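Local atomic coordinates of transposon Tn7 transposition protein TnsA (Escherichia coli, PDB entry 1T0F), a protein that forms the Tn7 transposase together with TnsB and, as a restriction enzyme-like endonuclease, breaks the 5' DNA strands during transposition. Residues A[86-97]-A[151-159]; A[172-181]-A[245-253]. All blocks are in the same frame, centred on the assembly; numbering follows the deposited sequence.

Interaction 1 (86-97 with 151-159) and interaction 2 (172-181 with 245-253) lie on opposite sides of the chain's centre, about 35 Å apart between their own centres. Both are partly buried, interaction 1 farther out (about 23 Å from the chain's centre to its own, against 15 Å), and they share no helix or strand. The first lies within the nuclease part, where the end of strand 79-87 and helix 90-100 pack on helix 143-159; the second sets helix 173-183 against a loop of the C-terminal part. Interaction 1 is mainly apolar, with a tyrosine ring at its middle and a salt bridge toward one end, whereas interaction 2 centres on a buried asparagine amide that hydrogen-bonds to a loop backbone, with aromatic contacts beside it and toward both ends.

Interaction 1 of 2, residues A[86-97]-A[151-159]; sequences FPLLPSDTRQIA and LERRYWQQK
The ring of Tyr155 has Leu88 over one face and Lys159 NZ over the rim of the other, and turns its edge to helix 90-100. Leu88 CB stands 3.8 Å from the centroid of the Tyr155 ring, nearly along the ring normal, a CH-pi contact, while Asp92 CB and Ile96 CD1 meet the ring's edge. With CG anti to the backbone N (chi1 -178°), Tyr155 carries its hydroxyl to the N-cap residue, where Leu89 N donates to Tyr155 OH at 3.1 Å and 159°. Lys159 NZ forms a salt bridge with Asp92 OD2 (3.3 Å), which it meets from above the carboxylate plane.

Further along, Ile96 is a knob in a hole formed by Leu151, Arg154, Tyr155 and Gln158. Its two branches divide the work: CD1 reaches Tyr155 CA at 3.5 Å, and CG2 packs on the aliphatic part of Arg154. The two helix segments cross at 117°, 9.7 Å apart at their axes, within the PDDEXK-type nuclease fold, and the N-cap turn leads here from strand 79-87 into helix 90-100. Before the helix, on the strand side, Leu88 CD2 touches Trp156 CZ2 at 3.7 Å, and Phe86 CE2 reaches Trp156 CH2 at 3.7 Å. Trp156 NE1 is hydrogen-bonded to Thr116 OG1. Glu152, whose CG lies near Leu88 CD1, extends its OE2 to Thr116 and to Gln133, a magnesium-site residue.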
loop_
_atom_site.group_PDB
_atom_site.type_symbol
_atom_site.label_atom_id
_atom_site.label_comp_id
_atom_site.label_asym_id
_atom_site.label_seq_id
_atom_site.Cartn_x
_atom_site.Cartn_y
_atom_site.Cartn_z
ATOM N N PHE A 86 -8.071 1.712 -5.518
ATOM C CA PHE A 86 -9.512 1.526 -5.629
ATOM C C PHE A 86 -10.188 2.811 -6.122
ATOM O O PHE A 86 -10.140 3.849 -5.458
ATOM C CB PHE A 86 -10.087 1.115 -4.271
ATOM C CG PHE A 86 -11.522 0.689 -4.331
ATOM C CD1 PHE A 86 -11.861 -0.576 -4.795
ATOM C CD2 PHE A 86 -12.535 1.559 -3.952
ATOM C CE1 PHE A 86 -13.196 -0.969 -4.881
ATOM C CE2 PHE A 86 -13.876 1.177 -4.035
ATOM C CZ PHE A 86 -14.204 -0.094 -4.502
ATOM N N PRO A 87 -10.848 2.743 -7.289
ATOM C CA PRO A 87 -11.530 3.900 -7.883
ATOM C C PRO A 87 -12.808 4.325 -7.170
ATOM O O PRO A 87 -13.586 3.485 -6.722
ATOM C CB PRO A 87 -11.785 3.431 -9.314
ATOM C CG PRO A 87 -12.144 1.977 -9.093
ATOM C CD PRO A 87 -11.070 1.527 -8.101
ATOM N N LEU A 88 -13.021 5.638 -7.072
ATOM C CA LEU A 88 -14.203 6.186 -6.431
ATOM C C LEU A 88 -15.172 6.567 -7.551
ATOM O O LEU A 88 -14.773 7.220 -8.515
ATOM C CB LEU A 88 -13.834 7.429 -5.612
ATOM C CG LEU A 88 -12.567 7.348 -4.748
ATOM C CD1 LEU A 88 -12.485 8.582 -3.855
ATOM C CD2 LEU A 88 -12.593 6.088 -3.896
ATOM N N LEU A 89 -16.430 6.157 -7.419
ATOM C CA LEU A 89 -17.456 6.433 -8.432
ATOM C C LEU A 89 -17.496 7.903 -8.837
ATOM O O LEU A 89 -17.841 8.766 -8.029
ATOM C CB LEU A 89 -18.838 6.030 -7.916
ATOM C CG LEU A 89 -19.956 6.096 -8.962
ATOM C CD1 LEU A 89 -19.648 5.096 -10.069
ATOM C CD2 LEU A 89 -21.303 5.784 -8.326
ATOM N N PRO A 90 -17.166 8.201 -10.104
ATOM C CA PRO A 90 -17.158 9.571 -10.629
ATOM C C PRO A 90 -18.417 10.390 -10.351
ATOM O O PRO A 90 -18.330 11.560 -9.978
ATOM C CB PRO A 90 -16.910 9.362 -12.122
ATOM C CG PRO A 90 -16.041 8.158 -12.141
ATOM C CD PRO A 90 -16.732 7.249 -11.140
ATOM N N SER A 91 -19.589 9.790 -10.525
ATOM C CA SER A 91 -20.824 10.524 -10.276
ATOM C C SER A 91 -20.898 10.978 -8.820
ATOM O O SER A 91 -21.429 12.051 -8.526
ATOM C CB SER A 91 -22.050 9.675 -10.644
ATOM O OG SER A 91 -22.112 8.469 -9.902
ATOM N N ASP A 92 -20.361 10.170 -7.907
ATOM C CA ASP A 92 -20.366 10.543 -6.494
ATOM C C ASP A 92 -19.335 11.635 -6.218
ATOM O O ASP A 92 -19.649 12.619 -5.563
ATOM C CB ASP A 92 -20.065 9.339 -5.584
ATOM C CG ASP A 92 -21.259 8.408 -5.414
ATOM O OD1 ASP A 92 -22.403 8.905 -5.313
ATOM O OD2 ASP A 92 -21.050 7.178 -5.362
ATOM N N THR A 93 -18.107 11.474 -6.706
ATOM C CA THR A 93 -17.100 12.501 -6.439
ATOM C C THR A 93 -17.465 13.815 -7.142
ATOM O O THR A 93 -17.149 14.899 -6.655
ATOM C CB THR A 93 -15.677 12.044 -6.845
ATOM O OG1 THR A 93 -15.619 11.771 -8.249
ATOM C CG2 THR A 93 -15.292 10.773 -6.070
ATOM N N ARG A 94 -18.147 13.711 -8.276
ATOM C CA ARG A 94 -18.578 14.899 -9.009
ATOM C C ARG A 94 -19.516 15.721 -8.126
ATOM O O ARG A 94 -19.349 16.933 -7.974
ATOM C CB ARG A 94 -19.302 14.483 -10.295
ATOM C CG ARG A 94 -20.051 15.607 -10.994
ATOM C CD ARG A 94 -19.102 16.575 -11.677
ATOM N NE ARG A 94 -19.797 17.772 -12.155
ATOM C CZ ARG A 94 -19.198 18.803 -12.743
ATOM N NH1 ARG A 94 -17.885 18.793 -12.936
ATOM N NH2 ARG A 94 -19.915 19.850 -13.129
ATOM N N GLN A 95 -20.498 15.052 -7.530
ATOM C CA GLN A 95 -21.469 15.717 -6.666
ATOM C C GLN A 95 -20.838 16.233 -5.378
ATOM O O GLN A 95 -21.206 17.296 -4.889
ATOM C CB GLN A 95 -22.618 14.761 -6.325
ATOM C CG GLN A 95 -23.772 15.411 -5.564
ATOM C CD GLN A 95 -24.422 16.549 -6.345
ATOM O OE1 GLN A 95 -24.858 16.365 -7.484
ATOM N NE2 GLN A 95 -24.489 17.729 -5.735
ATOM N N ILE A 96 -19.893 15.476 -4.822
ATOM C CA ILE A 96 -19.225 15.892 -3.588
ATOM C C ILE A 96 -18.442 17.190 -3.806
ATOM O O ILE A 96 -18.477 18.098 -2.971
ATOM C CB ILE A 96 -18.257 14.785 -3.080
ATOM C CG1 ILE A 96 -19.066 13.560 -2.645
ATOM C CG2 ILE A 96 -17.427 15.304 -1.898
ATOM C CD1 ILE A 96 -18.217 12.328 -2.354
ATOM N N ALA A 97 -17.734 17.268 -4.926
ATOM C CA ALA A 97 -16.954 18.463 -5.245
ATOM C C ALA A 97 -17.886 19.673 -5.315
ATOM O O ALA A 97 -17.597 20.733 -4.755
ATOM C CB ALA A 97 -16.229 18.275 -6.574
ATOM N N LEU A 151 -12.233 15.639 -0.536
ATOM C CA LEU A 151 -13.208 14.988 -1.419
ATOM C C LEU A 151 -13.274 13.502 -1.074
ATOM O O LEU A 151 -14.353 12.915 -0.935
ATOM C CB LEU A 151 -12.789 15.123 -2.884
ATOM C CG LEU A 151 -12.863 16.511 -3.525
ATOM C CD1 LEU A 151 -12.382 16.417 -4.971
ATOM C CD2 LEU A 151 -14.301 17.038 -3.460
ATOM N N GLU A 152 -12.095 12.901 -0.955
ATOM C CA GLU A 152 -11.967 11.484 -0.636
ATOM C C GLU A 152 -12.561 11.186 0.741
ATOM O O GLU A 152 -13.254 10.181 0.928
ATOM C CB GLU A 152 -10.487 11.087 -0.674
ATOM C CG GLU A 152 -10.239 9.594 -0.542
ATOM C CD GLU A 152 -8.765 9.233 -0.631
ATOM O OE1 GLU A 152 -7.921 10.146 -0.796
ATOM O OE2 GLU A 152 -8.454 8.028 -0.536
ATOM N N ARG A 153 -12.282 12.060 1.706
ATOM C CA ARG A 153 -12.800 11.870 3.056
ATOM C C ARG A 153 -14.321 11.829 3.030
ATOM O O ARG A 153 -14.937 10.925 3.599
ATOM C CB ARG A 153 -12.335 12.999 3.976
ATOM C CG ARG A 153 -12.758 12.815 5.432
ATOM C CD ARG A 153 -12.492 14.084 6.242
ATOM N NE ARG A 153 -13.443 15.153 5.931
ATOM C CZ ARG A 153 -14.699 15.192 6.368
ATOM N NH1 ARG A 153 -15.175 14.224 7.145
ATOM N NH2 ARG A 153 -15.489 16.199 6.022
ATOM N N ARG A 154 -14.927 12.808 2.363
ATOM C CA ARG A 154 -16.381 12.874 2.266
ATOM C C ARG A 154 -16.968 11.656 1.571
ATOM O O ARG A 154 -18.032 11.168 1.955
ATOM C CB ARG A 154 -16.805 14.148 1.522
ATOM C CG ARG A 154 -16.487 15.414 2.288
ATOM C CD ARG A 154 -17.035 16.648 1.578
ATOM N NE ARG A 154 -16.754 17.863 2.336
ATOM C CZ ARG A 154 -17.655 18.805 2.595
ATOM N NH1 ARG A 154 -18.900 18.675 2.156
ATOM N NH2 ARG A 154 -17.316 19.874 3.305
ATOM N N TYR A 155 -16.272 11.168 0.552
ATOM C CA TYR A 155 -16.721 10.000 -0.199
ATOM C C TYR A 155 -16.914 8.807 0.732
ATOM O O TYR A 155 -17.990 8.207 0.789
ATOM C CB TYR A 155 -15.687 9.625 -1.263
ATOM C CG TYR A 155 -16.096 8.453 -2.135
ATOM C CD1 TYR A 155 -16.897 8.647 -3.263
ATOM C CD2 TYR A 155 -15.690 7.151 -1.831
ATOM C CE1 TYR A 155 -17.278 7.579 -4.068
ATOM C CE2 TYR A 155 -16.073 6.072 -2.630
ATOM C CZ TYR A 155 -16.867 6.301 -3.750
ATOM O OH TYR A 155 -17.238 5.262 -4.568
ATOM N N TRP A 156 -15.860 8.453 1.456
ATOM C CA TRP A 156 -15.960 7.317 2.367
ATOM C C TRP A 156 -16.888 7.582 3.552
ATOM O O TRP A 156 -17.533 6.658 4.058
ATOM C CB TRP A 156 -14.562 6.910 2.823
ATOM C CG TRP A 156 -13.775 6.352 1.691
ATOM C CD1 TRP A 156 -12.705 6.921 1.074
ATOM C CD2 TRP A 156 -14.035 5.126 0.997
ATOM N NE1 TRP A 156 -12.277 6.128 0.035
ATOM C CE2 TRP A 156 -13.078 5.021 -0.035
ATOM C CE3 TRP A 156 -14.988 4.109 1.145
ATOM C CZ2 TRP A 156 -13.043 3.940 -0.915
ATOM C CZ3 TRP A 156 -14.953 3.034 0.267
ATOM C CH2 TRP A 156 -13.986 2.958 -0.750
ATOM N N GLN A 157 -16.974 8.832 3.998
ATOM C CA GLN A 157 -17.880 9.137 5.100
ATOM C C GLN A 157 -19.300 8.825 4.640
ATOM O O GLN A 157 -20.115 8.286 5.394
ATOM C CB GLN A 157 -17.784 10.606 5.503
ATOM C CG GLN A 157 -18.912 11.035 6.426
ATOM C CD GLN A 157 -18.823 12.487 6.827
ATOM O OE1 GLN A 157 -17.986 12.867 7.644
ATOM N NE2 GLN A 157 -19.686 13.312 6.249
ATOM N N GLN A 158 -19.579 9.164 3.387
ATOM C CA GLN A 158 -20.882 8.924 2.770
ATOM C C GLN A 158 -21.174 7.417 2.754
ATOM O O GLN A 158 -22.305 6.995 2.992
ATOM C CB GLN A 158 -20.856 9.467 1.341
ATOM C CG GLN A 158 -22.203 9.704 0.697
ATOM C CD GLN A 158 -22.060 10.382 -0.657
ATOM O OE1 GLN A 158 -21.824 9.725 -1.674
ATOM N NE2 GLN A 158 -22.177 11.707 -0.670
ATOM N N LYS A 159 -20.144 6.618 2.480
ATOM C CA LYS A 159 -20.266 5.158 2.424
ATOM C C LYS A 159 -20.226 4.513 3.815
ATOM O O LYS A 159 -20.399 3.298 3.951
ATOM C CB LYS A 159 -19.132 4.567 1.580
ATOM C CG LYS A 159 -19.092 5.029 0.129
ATOM C CD LYS A 159 -20.273 4.502 -0.655
ATOM C CE LYS A 159 -20.150 4.856 -2.128
ATOM N NZ LYS A 159 -20.084 6.329 -2.350
#

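Interaction 2 of 2, residues A[172-181]-A[245-253]; sequences NPVVKENIEW and KFNIYKSFR
Asn178 of helix 173-183 projects into the hollow of the loop after strand 244-245, where a type I turn from Asn247 to Lys250 and the residues after it curl round its amide. This joins the first helix of the TnsA C-terminal family region to that loop. Asn178 ND2 donates to Ile248 O (2.9 Å) and Lys250 O (3.0 Å), both lying close to the amide plane, though ND2 stands above both carbonyl planes, while OD1 accepts from Phe252 N at 2.8 Å. Three bonds thus fix the rotation of a buried amide, and the edge of the Phe246 ring closes on it with the planes 82° apart.

One turn back, Val174 CG1, anti to the backbone N (chi1 176°), presses on the backbone between Lys250 and Ser251, 3.4 Å from Ser251 N. Val175 CG2 fills the corner between Ile248 and Tyr249, lying over one face of the tyrosine ring. At the helix start the N-cap Asn172, whose OD1 accepts from Val174 N, sets its amide at the Tyr249 ring's edge, the planes almost perpendicular. Tyr249 also meets Trp75 edge-to-face. At the other end Trp181 puts CZ3 over the rim of one face of the Phe252 ring, the planes oblique, CZ3 3.7 Å from Phe252 CD1.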
loop_
_atom_site.group_PDB
_atom_site.type_symbol
_atom_site.label_atom_id
_atom_site.label_comp_id
_atom_site.label_asym_id
_atom_site.label_seq_id
_atom_site.Cartn_x
_atom_site.Cartn_y
_atom_site.Cartn_z
ATOM N N ASN A 172 6.552 1.789 10.956
ATOM C CA ASN A 172 7.319 1.281 12.081
ATOM C C ASN A 172 8.794 1.338 11.693
ATOM O O ASN A 172 9.160 1.003 10.568
ATOM C CB ASN A 172 6.890 -0.152 12.390
ATOM C CG ASN A 172 7.707 -0.775 13.500
ATOM O OD1 ASN A 172 8.878 -1.098 13.315
ATOM N ND2 ASN A 172 7.094 -0.937 14.662
ATOM N N PRO A 173 9.658 1.781 12.620
ATOM C CA PRO A 173 11.107 1.913 12.426
ATOM C C PRO A 173 11.830 0.640 11.974
ATOM O O PRO A 173 12.779 0.706 11.198
ATOM C CB PRO A 173 11.593 2.394 13.792
ATOM C CG PRO A 173 10.422 3.149 14.321
ATOM C CD PRO A 173 9.275 2.241 13.966
ATOM N N VAL A 174 11.391 -0.510 12.469
ATOM C CA VAL A 174 12.017 -1.770 12.087
ATOM C C VAL A 174 11.547 -2.143 10.687
ATOM O O VAL A 174 12.301 -2.713 9.906
ATOM C CB VAL A 174 11.653 -2.908 13.069
ATOM C CG1 VAL A 174 12.238 -4.221 12.578
ATOM C CG2 VAL A 174 12.189 -2.587 14.460
ATOM N N VAL A 175 10.294 -1.818 10.375
ATOM C CA VAL A 175 9.745 -2.109 9.055
ATOM C C VAL A 175 10.541 -1.298 8.041
ATOM O O VAL A 175 10.914 -1.794 6.978
ATOM C CB VAL A 175 8.253 -1.709 8.965
ATOM C CG1 VAL A 175 7.758 -1.821 7.520
ATOM C CG2 VAL A 175 7.429 -2.600 9.876
ATOM N N LYS A 176 10.810 -0.048 8.397
ATOM C CA LYS A 176 11.562 0.860 7.551
ATOM C C LYS A 176 12.956 0.302 7.250
ATOM O O LYS A 176 13.385 0.278 6.097
ATOM C CB LYS A 176 11.667 2.223 8.239
ATOM C CG LYS A 176 12.243 3.328 7.373
ATOM C CD LYS A 176 11.885 4.711 7.930
ATOM C CE LYS A 176 10.369 4.933 7.946
ATOM N NZ LYS A 176 9.964 6.327 8.324
ATOM N N GLU A 177 13.664 -0.156 8.280
ATOM C CA GLU A 177 15.002 -0.697 8.052
ATOM C C GLU A 177 14.963 -1.973 7.218
ATOM O O GLU A 177 15.868 -2.227 6.422
ATOM C CB GLU A 177 15.737 -0.927 9.386
ATOM C CG GLU A 177 14.966 -1.680 10.457
ATOM C CD GLU A 177 15.346 -3.159 10.560
ATOM O OE1 GLU A 177 16.557 -3.472 10.638
ATOM O OE2 GLU A 177 14.430 -4.005 10.580
ATOM N N ASN A 178 13.917 -2.775 7.385
ATOM C CA ASN A 178 13.807 -4.002 6.595
ATOM C C ASN A 178 13.593 -3.682 5.122
ATOM O O ASN A 178 14.152 -4.340 4.253
ATOM C CB ASN A 178 12.656 -4.882 7.088
ATOM C CG ASN A 178 13.052 -5.761 8.262
ATOM O OD1 ASN A 178 14.172 -6.275 8.318
ATOM N ND2 ASN A 178 12.127 -5.959 9.194
ATOM N N ILE A 179 12.772 -2.675 4.842
ATOM C CA ILE A 179 12.501 -2.284 3.460
ATOM C C ILE A 179 13.767 -1.704 2.833
ATOM O O ILE A 179 14.045 -1.906 1.650
ATOM C CB ILE A 179 11.347 -1.252 3.404
ATOM C CG1 ILE A 179 10.022 -1.947 3.751
ATOM C CG2 ILE A 179 11.279 -0.602 2.031
ATOM C CD1 ILE A 179 8.827 -1.004 3.857
ATOM N N GLU A 180 14.540 -0.990 3.640
ATOM C CA GLU A 180 15.787 -0.394 3.178
ATOM C C GLU A 180 16.741 -1.489 2.707
ATOM O O GLU A 180 17.365 -1.382 1.656
ATOM C CB GLU A 180 16.429 0.398 4.318
ATOM C CG GLU A 180 16.434 1.902 4.110
ATOM C CD GLU A 180 16.370 2.676 5.419
ATOM O OE1 GLU A 180 17.146 2.355 6.346
ATOM O OE2 GLU A 180 15.543 3.609 5.516
ATOM N N TRP A 181 16.844 -2.549 3.496
ATOM C CA TRP A 181 17.726 -3.654 3.161
ATOM C C TRP A 181 17.186 -4.475 1.993
ATOM O O TRP A 181 17.914 -4.796 1.053
ATOM C CB TRP A 181 17.917 -4.547 4.390
ATOM C CG TRP A 181 18.750 -5.745 4.110
ATOM C CD1 TRP A 181 20.098 -5.780 3.892
ATOM C CD2 TRP A 181 18.279 -7.086 3.947
ATOM N NE1 TRP A 181 20.494 -7.067 3.595
ATOM C CE2 TRP A 181 19.396 -7.886 3.623
ATOM C CE3 TRP A 181 17.014 -7.690 4.039
ATOM C CZ2 TRP A 181 19.289 -9.264 3.390
ATOM C CZ3 TRP A 181 16.909 -9.058 3.807
ATOM C CH2 TRP A 181 18.040 -9.829 3.487
ATOM N N LYS A 245 7.173 -14.194 2.938
ATOM C CA LYS A 245 6.871 -13.083 3.825
ATOM C C LYS A 245 7.452 -13.458 5.188
ATOM O O LYS A 245 7.639 -14.641 5.488
ATOM C CB LYS A 245 5.366 -12.816 3.907
ATOM C CG LYS A 245 4.517 -14.015 4.211
ATOM C CD LYS A 245 3.080 -13.813 3.721
ATOM C CE LYS A 245 2.259 -12.934 4.644
ATOM N NZ LYS A 245 0.817 -12.899 4.218
ATOM N N PHE A 246 7.762 -12.457 6.001
ATOM C CA PHE A 246 8.362 -12.726 7.302
ATOM C C PHE A 246 7.852 -11.763 8.363
ATOM O O PHE A 246 6.965 -10.958 8.098
ATOM C CB PHE A 246 9.883 -12.612 7.196
ATOM C CG PHE A 246 10.370 -11.227 6.838
ATOM C CD1 PHE A 246 10.219 -10.729 5.546
ATOM C CD2 PHE A 246 10.989 -10.427 7.796
ATOM C CE1 PHE A 246 10.682 -9.445 5.210
ATOM C CE2 PHE A 246 11.454 -9.150 7.476
ATOM C CZ PHE A 246 11.301 -8.655 6.178
ATOM N N ASN A 247 8.401 -11.852 9.570
ATOM C CA ASN A 247 7.981 -10.949 10.633
ATOM C C ASN A 247 8.690 -9.617 10.403
ATOM O O ASN A 247 9.792 -9.389 10.911
ATOM C CB ASN A 247 8.353 -11.512 12.012
ATOM C CG ASN A 247 7.815 -10.661 13.145
ATOM O OD1 ASN A 247 7.164 -9.646 12.909
ATOM N ND2 ASN A 247 8.085 -11.070 14.384
ATOM N N ILE A 248 8.048 -8.748 9.626
ATOM C CA ILE A 248 8.604 -7.444 9.277
ATOM C C ILE A 248 8.799 -6.512 10.464
ATOM O O ILE A 248 9.503 -5.507 10.357
ATOM C CB ILE A 248 7.712 -6.721 8.237
ATOM C CG1 ILE A 248 6.328 -6.443 8.831
ATOM C CG2 ILE A 248 7.561 -7.584 7.005
ATOM C CD1 ILE A 248 5.494 -5.465 8.009
ATOM N N TYR A 249 8.174 -6.838 11.588
ATOM C CA TYR A 249 8.302 -6.012 12.780
ATOM C C TYR A 249 9.555 -6.368 13.566
ATOM O O TYR A 249 9.841 -5.789 14.608
ATOM C CB TYR A 249 7.044 -6.138 13.636
ATOM C CG TYR A 249 5.904 -5.326 13.061
ATOM C CD1 TYR A 249 5.869 -3.940 13.210
ATOM C CD2 TYR A 249 4.902 -5.931 12.303
ATOM C CE1 TYR A 249 4.861 -3.172 12.612
ATOM C CE2 TYR A 249 3.899 -5.177 11.703
ATOM C CZ TYR A 249 3.883 -3.802 11.862
ATOM O OH TYR A 249 2.882 -3.061 11.272
ATOM N N LYS A 250 10.308 -7.324 13.037
ATOM C CA LYS A 250 11.559 -7.748 13.644
ATOM C C LYS A 250 12.587 -7.669 12.527
ATOM O O LYS A 250 12.272 -7.967 11.377
ATOM C CB LYS A 250 11.440 -9.185 14.149
ATOM C CG LYS A 250 12.687 -9.720 14.833
ATOM C CD LYS A 250 12.453 -11.131 15.355
ATOM C CE LYS A 250 11.320 -11.162 16.372
ATOM N NZ LYS A 250 11.097 -12.533 16.919
ATOM N N SER A 251 13.805 -7.246 12.850
ATOM C CA SER A 251 14.849 -7.166 11.840
ATOM C C SER A 251 14.885 -8.521 11.143
ATOM O O SER A 251 14.818 -9.563 11.799
ATOM C CB SER A 251 16.202 -6.884 12.497
ATOM O OG SER A 251 17.215 -6.723 11.519
ATOM N N PHE A 252 14.975 -8.514 9.817
ATOM C CA PHE A 252 15.004 -9.765 9.071
ATOM C C PHE A 252 16.127 -10.672 9.574
ATOM O O PHE A 252 15.927 -11.868 9.749
ATOM C CB PHE A 252 15.177 -9.485 7.570
ATOM C CG PHE A 252 15.236 -10.727 6.717
ATOM C CD1 PHE A 252 16.429 -11.440 6.580
ATOM C CD2 PHE A 252 14.093 -11.198 6.069
ATOM C CE1 PHE A 252 16.484 -12.607 5.811
ATOM C CE2 PHE A 252 14.134 -12.364 5.300
ATOM C CZ PHE A 252 15.337 -13.072 5.171
ATOM N N ARG A 253 17.297 -10.096 9.827
ATOM C CA ARG A 253 18.445 -10.882 10.286
ATOM C C ARG A 253 18.172 -11.569 11.622
ATOM O O ARG A 253 18.862 -12.522 11.990
ATOM C CB ARG A 253 19.673 -9.980 10.428
ATOM C CG ARG A 253 19.650 -9.142 11.692
ATOM C CD ARG A 253 20.802 -8.169 11.740
ATOM N NE ARG A 253 20.660 -7.134 10.724
ATOM C CZ ARG A 253 21.458 -6.079 10.625
ATOM N NH1 ARG A 253 22.456 -5.923 11.484
ATOM N NH2 ARG A 253 21.253 -5.180 9.671
#